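Local coordinates for protein D-glycero-beta-D-manno-heptose-1,7-bisphosphate 7-phosphatase (Mesorhizobium loti, PDB 2O2X) that removes the C-7 phosphate from D-glycero-beta-D-manno-heptose 1,7-bisphosphate to give the 1-phosphate, a magnesium-dependent step in making ADP-heptose, at residues A[36-41]-A[47-52]. Residues are numbered along the deposited sequence; the frame is centred on the assembly and turned at random.
Sequences LDRDGT and DYPSDP
The CB-CG edge of Pro49 rests against the paired side chains of Arg38 and Asp39, which belong to the DxD motif of the HAD phosphatases, Asp37-Arg38-Asp39, just past strand 34-36. By similarity Asp37 is the nucleophile and Asp39 the proton donor. The van der Waals part is small: Pro49 CB sits 3.8 Å from Arg38 NH2, at the edge of the guanidinium and near its plane, while Pro49 CG lies 3.8 Å from Asp39 OD2, the side chains of Asp39 and Pro49 crossing at about a right angle.

The charged part lies within 36-41. Arg38 NH2 makes a salt bridge to Asp39 OD1 at 2.8 Å, fairly straight at 161°, close to the guanidinium plane and on the syn side of the carboxylate; Arg38 NE adds a weak bond to the same oxygen. The arginine chain, extended through chi2, bends at chi3 (73°), which brings the edge of the guanidinium to this carboxylate. Asn43 also bonds OD1, and Gln81 holds OD2, so both oxygens are gripped; Asn98, on helix 91-107, takes Arg38 NH1. An asparagine in place of Asp39 would probably leave the Arg38 guanidinium without its charged mate and less firmly fixed in its rotation.

On the other side, Pro49 centres an inverse gamma turn, closed by Ser50 N to Tyr48 O at 2.8 Å, in the loop that carries Asp47 and Tyr48, probable substrate binders. One water ties the two segments together, accepting from Arg38 NH2 at 3.0 Å and donating to Pro49 O at 2.8 Å.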
loop_
_atom_site.group_PDB
_atom_site.type_symbol
_atom_site.label_atom_id
_atom_site.label_comp_id
_atom_site.label_asym_id
_atom_site.label_seq_id
_atom_site.Cartn_x
_atom_site.Cartn_y
_atom_site.Cartn_z
ATOM N N LEU A 36 -0.721 -0.539 2.577
ATOM C CA LEU A 36 -0.292 0.848 2.566
ATOM C C LEU A 36 -0.186 1.348 1.151
ATOM O O LEU A 36 0.474 0.746 0.309
ATOM C CB LEU A 36 1.100 0.997 3.201
ATOM C CG LEU A 36 1.235 0.544 4.667
ATOM C CD1 LEU A 36 2.684 0.668 5.141
ATOM C CD2 LEU A 36 0.293 1.337 5.564
ATOM N N ASP A 37 -0.762 2.500 0.877
ATOM C CA ASP A 37 -0.372 3.244 -0.321
ATOM C C ASP A 37 1.098 3.710 -0.124
ATOM O O ASP A 37 1.624 3.687 1.002
ATOM C CB ASP A 37 -1.323 4.440 -0.511
ATOM C CG ASP A 37 -1.104 5.174 -1.845
ATOM O OD1 ASP A 37 -0.574 4.622 -2.808
ATOM O OD2 ASP A 37 -1.521 6.336 -1.925
ATOM N N ARG A 38 1.784 4.111 -1.205
ATOM C CA ARG A 38 3.165 4.533 -1.106
ATOM C C ARG A 38 3.280 6.076 -1.118
ATOM O O ARG A 38 3.577 6.673 -0.078
ATOM C CB ARG A 38 4.046 3.863 -2.161
ATOM C CG ARG A 38 5.516 3.828 -1.723
ATOM C CD ARG A 38 6.472 3.605 -2.888
ATOM N NE ARG A 38 6.556 4.813 -3.693
ATOM C CZ ARG A 38 7.032 4.868 -4.931
ATOM N NH1 ARG A 38 7.497 3.777 -5.530
ATOM N NH2 ARG A 38 7.020 6.018 -5.565
ATOM N N ASP A 39 3.059 6.718 -2.259
ATOM C CA ASP A 39 3.258 8.155 -2.393
ATOM C C ASP A 39 2.172 8.907 -1.635
ATOM O O ASP A 39 0.986 8.808 -1.986
ATOM C CB ASP A 39 3.242 8.543 -3.871
ATOM C CG ASP A 39 4.333 7.847 -4.682
ATOM O OD1 ASP A 39 5.512 7.954 -4.319
ATOM O OD2 ASP A 39 3.984 7.241 -5.717
ATOM N N GLY A 40 2.577 9.696 -0.640
ATOM C CA GLY A 40 1.642 10.371 0.256
ATOM C C GLY A 40 1.371 9.664 1.577
ATOM O O GLY A 40 0.714 10.217 2.484
ATOM N N THR A 41 1.915 8.456 1.739
ATOM C CA THR A 41 1.655 7.622 2.904
ATOM C C THR A 41 2.981 7.188 3.515
ATOM O O THR A 41 3.326 7.626 4.619
ATOM C CB THR A 41 0.732 6.430 2.544
ATOM O OG1 THR A 41 -0.538 6.934 2.139
ATOM C CG2 THR A 41 0.510 5.493 3.716
ATOM N N ASP A 47 4.586 14.953 -7.793
ATOM C CA ASP A 47 3.914 14.785 -9.070
ATOM C C ASP A 47 4.543 13.663 -9.896
ATOM O O ASP A 47 3.831 12.916 -10.552
ATOM C CB ASP A 47 3.962 16.083 -9.900
ATOM C CG ASP A 47 3.057 17.181 -9.358
ATOM O OD1 ASP A 47 2.091 16.876 -8.639
ATOM O OD2 ASP A 47 3.321 18.365 -9.681
ATOM N N TYR A 48 5.869 13.568 -9.857
ATOM C CA TYR A 48 6.607 12.688 -10.752
ATOM C C TYR A 48 7.618 11.861 -9.963
ATOM O O TYR A 48 8.758 12.251 -9.834
ATOM C CB TYR A 48 7.333 13.495 -11.837
ATOM C CG TYR A 48 6.475 14.477 -12.583
ATOM C CD1 TYR A 48 5.568 14.052 -13.531
ATOM C CD2 TYR A 48 6.569 15.827 -12.335
ATOM C CE1 TYR A 48 4.770 14.954 -14.212
ATOM C CE2 TYR A 48 5.788 16.730 -13.008
ATOM C CZ TYR A 48 4.887 16.293 -13.939
ATOM O OH TYR A 48 4.095 17.208 -14.627
ATOM N N PRO A 49 7.174 10.753 -9.343
ATOM C CA PRO A 49 8.058 9.980 -8.482
ATOM C C PRO A 49 9.034 9.107 -9.262
ATOM O O PRO A 49 8.990 7.886 -9.151
ATOM C CB PRO A 49 7.084 9.140 -7.656
ATOM C CG PRO A 49 5.924 8.958 -8.541
ATOM C CD PRO A 49 5.793 10.223 -9.309
ATOM N N SER A 50 9.909 9.744 -10.037
ATOM C CA SER A 50 10.877 9.036 -10.907
ATOM C C SER A 50 12.338 9.179 -10.464
ATOM O O SER A 50 13.207 8.481 -11.003
ATOM C CB SER A 50 10.766 9.574 -12.325
ATOM O OG SER A 50 11.126 10.956 -12.355
ATOM N N ASP A 51 12.633 10.072 -9.514
ATOM C CA ASP A 51 14.026 10.372 -9.151
ATOM C C ASP A 51 14.269 9.874 -7.740
ATOM O O ASP A 51 13.749 10.429 -6.783
ATOM C CB ASP A 51 14.301 11.878 -9.278
ATOM C CG ASP A 51 15.784 12.219 -9.124
ATOM O OD1 ASP A 51 16.515 11.407 -8.540
ATOM O OD2 ASP A 51 16.215 13.292 -9.627
ATOM N N PRO A 52 15.056 8.793 -7.589
ATOM C CA PRO A 52 15.253 8.275 -6.245
ATOM C C PRO A 52 15.874 9.258 -5.262
ATOM O O PRO A 52 15.617 9.200 -4.057
ATOM C CB PRO A 52 16.153 7.058 -6.438
ATOM C CG PRO A 52 16.462 6.968 -7.850
ATOM C CD PRO A 52 15.767 8.009 -8.621
HETATM O O HOH W 1 7.669 5.504 -8.415
#